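Local coordinates for Non-structural protein 2 (Human rotavirus C, PDB 2GU0), which probably takes part in replication and packaging of the viral genome, binding single-stranded RNA and removing phosphate from nucleoside triphosphates and RNA ends as a homooctamer, at residues V106-L111 and K175-M180. Numbering follows the deposited sequence.
Sequences VQVRHL and KLLPLM
Val108 turns CG1 anti to its backbone N (chi1 -177°), and Leu177 sets CG anti to its carbonyl carbon and CD1 on an extended chain (chi2 172°). The two side chains cross at about a right angle and meet by their methyl groups. The setting illustrates how the first turn of a helix can be joined to an irregular loop of another region: the start of helix 108-119, in the N-terminal family region and with Gln107 at its N-cap position, packs on the link between strands 164-170 and 182-188 of the antiparallel sheet in the C-terminal, HIT-like region. Val108 CG1 touches the CD1 methyl of each leucine, 3.6 Å from Leu177 CD1 and 3.8 Å from Leu176 CD1. Leu176 continues this apolar layer to Leu79 of helix 74-90, while Glu112, one turn further along helix 108-119, accepts hydrogen bonds from the backbone N atoms of Lys175 and Leu176.

Arg109 supplies the one hydrogen bond between the two segments, a weak one. Its chain runs extended from CG to NE, carrying NE out to residues 177-179. There NE donates to Leu177 O at 3.3 Å, bent to 121° at the hydrogen, with the carbonyl approaching the guanidinium obliquely. Gln107, Val108 and Arg109 are predicted to bind ATP, as are Lys185 and Arg224; the side chain of Leu179 is about 7 Å from that of Arg224, placing this loop near the predicted site. Leu179 CD2 lies over one face of the guanidinium, 3.8 Å from Arg109 NE.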
loop_
_atom_site.group_PDB
_atom_site.type_symbol
_atom_site.label_atom_id
_atom_site.label_comp_id
_atom_site.label_asym_id
_atom_site.label_seq_id
_atom_site.Cartn_x
_atom_site.Cartn_y
_atom_site.Cartn_z
ATOM N N VAL A 106 -18.904 -37.142 1.131
ATOM C CA VAL A 106 -18.579 -36.391 -0.069
ATOM C C VAL A 106 -17.068 -36.289 -0.274
ATOM O O VAL A 106 -16.300 -36.396 0.683
ATOM C CB VAL A 106 -19.230 -34.984 0.048
ATOM C CG1 VAL A 106 -18.352 -33.931 -0.558
ATOM C CG2 VAL A 106 -20.583 -34.989 -0.626
ATOM N N GLN A 107 -16.647 -36.105 -1.524
ATOM C CA GLN A 107 -15.235 -35.978 -1.852
ATOM C C GLN A 107 -14.841 -34.504 -1.784
ATOM O O GLN A 107 -14.688 -33.832 -2.805
ATOM C CB GLN A 107 -14.967 -36.520 -3.248
ATOM C CG GLN A 107 -15.355 -37.969 -3.452
ATOM C CD GLN A 107 -14.689 -38.600 -4.683
ATOM O OE1 GLN A 107 -15.183 -39.596 -5.215
ATOM N NE2 GLN A 107 -13.558 -38.037 -5.125
ATOM N N VAL A 108 -14.670 -34.015 -0.565
ATOM C CA VAL A 108 -14.333 -32.624 -0.306
ATOM C C VAL A 108 -13.210 -31.986 -1.112
ATOM O O VAL A 108 -13.349 -30.854 -1.566
ATOM C CB VAL A 108 -14.011 -32.419 1.181
ATOM C CG1 VAL A 108 -13.745 -30.950 1.450
ATOM C CG2 VAL A 108 -15.165 -32.930 2.038
ATOM N N ARG A 109 -12.095 -32.685 -1.285
ATOM C CA ARG A 109 -10.981 -32.109 -2.021
ATOM C C ARG A 109 -11.258 -32.101 -3.502
ATOM O O ARG A 109 -10.781 -31.229 -4.232
ATOM C CB ARG A 109 -9.697 -32.871 -1.726
ATOM C CG ARG A 109 -9.319 -32.873 -0.258
ATOM C CD ARG A 109 -7.904 -33.358 -0.076
ATOM N NE ARG A 109 -7.693 -33.958 1.235
ATOM C CZ ARG A 109 -8.333 -35.043 1.662
ATOM N NH1 ARG A 109 -9.235 -35.650 0.883
ATOM N NH2 ARG A 109 -8.071 -35.526 2.866
ATOM N N HIS A 110 -12.034 -33.082 -3.944
ATOM C CA HIS A 110 -12.423 -33.188 -5.343
ATOM C C HIS A 110 -13.343 -31.981 -5.611
ATOM O O HIS A 110 -13.146 -31.246 -6.570
ATOM C CB HIS A 110 -13.139 -34.540 -5.561
ATOM C CG HIS A 110 -13.618 -34.787 -6.962
ATOM N ND1 HIS A 110 -13.619 -36.042 -7.528
ATOM C CD2 HIS A 110 -14.213 -33.973 -7.866
ATOM C CE1 HIS A 110 -14.197 -35.996 -8.715
ATOM N NE2 HIS A 110 -14.568 -34.750 -8.945
ATOM N N LEU A 111 -14.322 -31.754 -4.742
ATOM C CA LEU A 111 -15.240 -30.632 -4.930
ATOM C C LEU A 111 -14.501 -29.315 -4.907
ATOM O O LEU A 111 -14.842 -28.389 -5.655
ATOM C CB LEU A 111 -16.317 -30.614 -3.847
ATOM C CG LEU A 111 -17.349 -31.728 -3.958
ATOM C CD1 LEU A 111 -18.228 -31.735 -2.736
ATOM C CD2 LEU A 111 -18.168 -31.524 -5.220
ATOM N N LYS A 175 -7.909 -24.645 0.664
ATOM C CA LYS A 175 -8.254 -23.975 1.910
ATOM C C LYS A 175 -9.110 -24.872 2.830
ATOM O O LYS A 175 -9.106 -24.705 4.048
ATOM C CB LYS A 175 -8.968 -22.643 1.635
ATOM C CG LYS A 175 -8.018 -21.457 1.452
ATOM C CD LYS A 175 -8.733 -20.085 1.601
ATOM C CE LYS A 175 -9.003 -19.648 3.070
ATOM N NZ LYS A 175 -9.784 -18.365 3.166
ATOM N N LEU A 176 -9.819 -25.841 2.254
ATOM C CA LEU A 176 -10.664 -26.733 3.045
ATOM C C LEU A 176 -9.903 -27.821 3.796
ATOM O O LEU A 176 -9.856 -27.805 5.022
ATOM C CB LEU A 176 -11.752 -27.362 2.163
ATOM C CG LEU A 176 -12.869 -26.417 1.704
ATOM C CD1 LEU A 176 -13.924 -27.190 0.928
ATOM C CD2 LEU A 176 -13.504 -25.758 2.919
ATOM N N LEU A 177 -9.308 -28.760 3.072
ATOM C CA LEU A 177 -8.558 -29.838 3.701
ATOM C C LEU A 177 -7.214 -30.010 3.022
ATOM O O LEU A 177 -7.030 -30.927 2.222
ATOM C CB LEU A 177 -9.335 -31.139 3.612
ATOM C CG LEU A 177 -10.751 -31.108 4.192
ATOM C CD1 LEU A 177 -11.471 -32.407 3.843
ATOM C CD2 LEU A 177 -10.695 -30.915 5.702
ATOM N N PRO A 178 -6.248 -29.131 3.344
ATOM C CA PRO A 178 -4.888 -29.136 2.790
ATOM C C PRO A 178 -4.249 -30.515 2.840
ATOM O O PRO A 178 -4.447 -31.257 3.798
ATOM C CB PRO A 178 -4.160 -28.136 3.675
ATOM C CG PRO A 178 -5.229 -27.160 4.006
ATOM C CD PRO A 178 -6.389 -28.062 4.347
ATOM N N LEU A 179 -3.484 -30.856 1.809
ATOM C CA LEU A 179 -2.827 -32.163 1.745
ATOM C C LEU A 179 -1.589 -32.110 0.843
ATOM O O LEU A 179 -1.536 -31.344 -0.124
ATOM C CB LEU A 179 -3.807 -33.214 1.224
ATOM C CG LEU A 179 -3.383 -34.659 1.435
ATOM C CD1 LEU A 179 -3.341 -34.917 2.922
ATOM C CD2 LEU A 179 -4.358 -35.608 0.758
ATOM N N MET A 180 -0.604 -32.947 1.149
ATOM C CA MET A 180 0.643 -32.954 0.389
ATOM C C MET A 180 0.765 -33.993 -0.718
ATOM O O MET A 180 1.558 -33.815 -1.638
ATOM C CB MET A 180 1.819 -33.097 1.351
ATOM C CG MET A 180 1.714 -32.160 2.531
ATOM S SD MET A 180 1.248 -30.520 1.978
ATOM C CE MET A 180 2.795 -29.978 1.137
#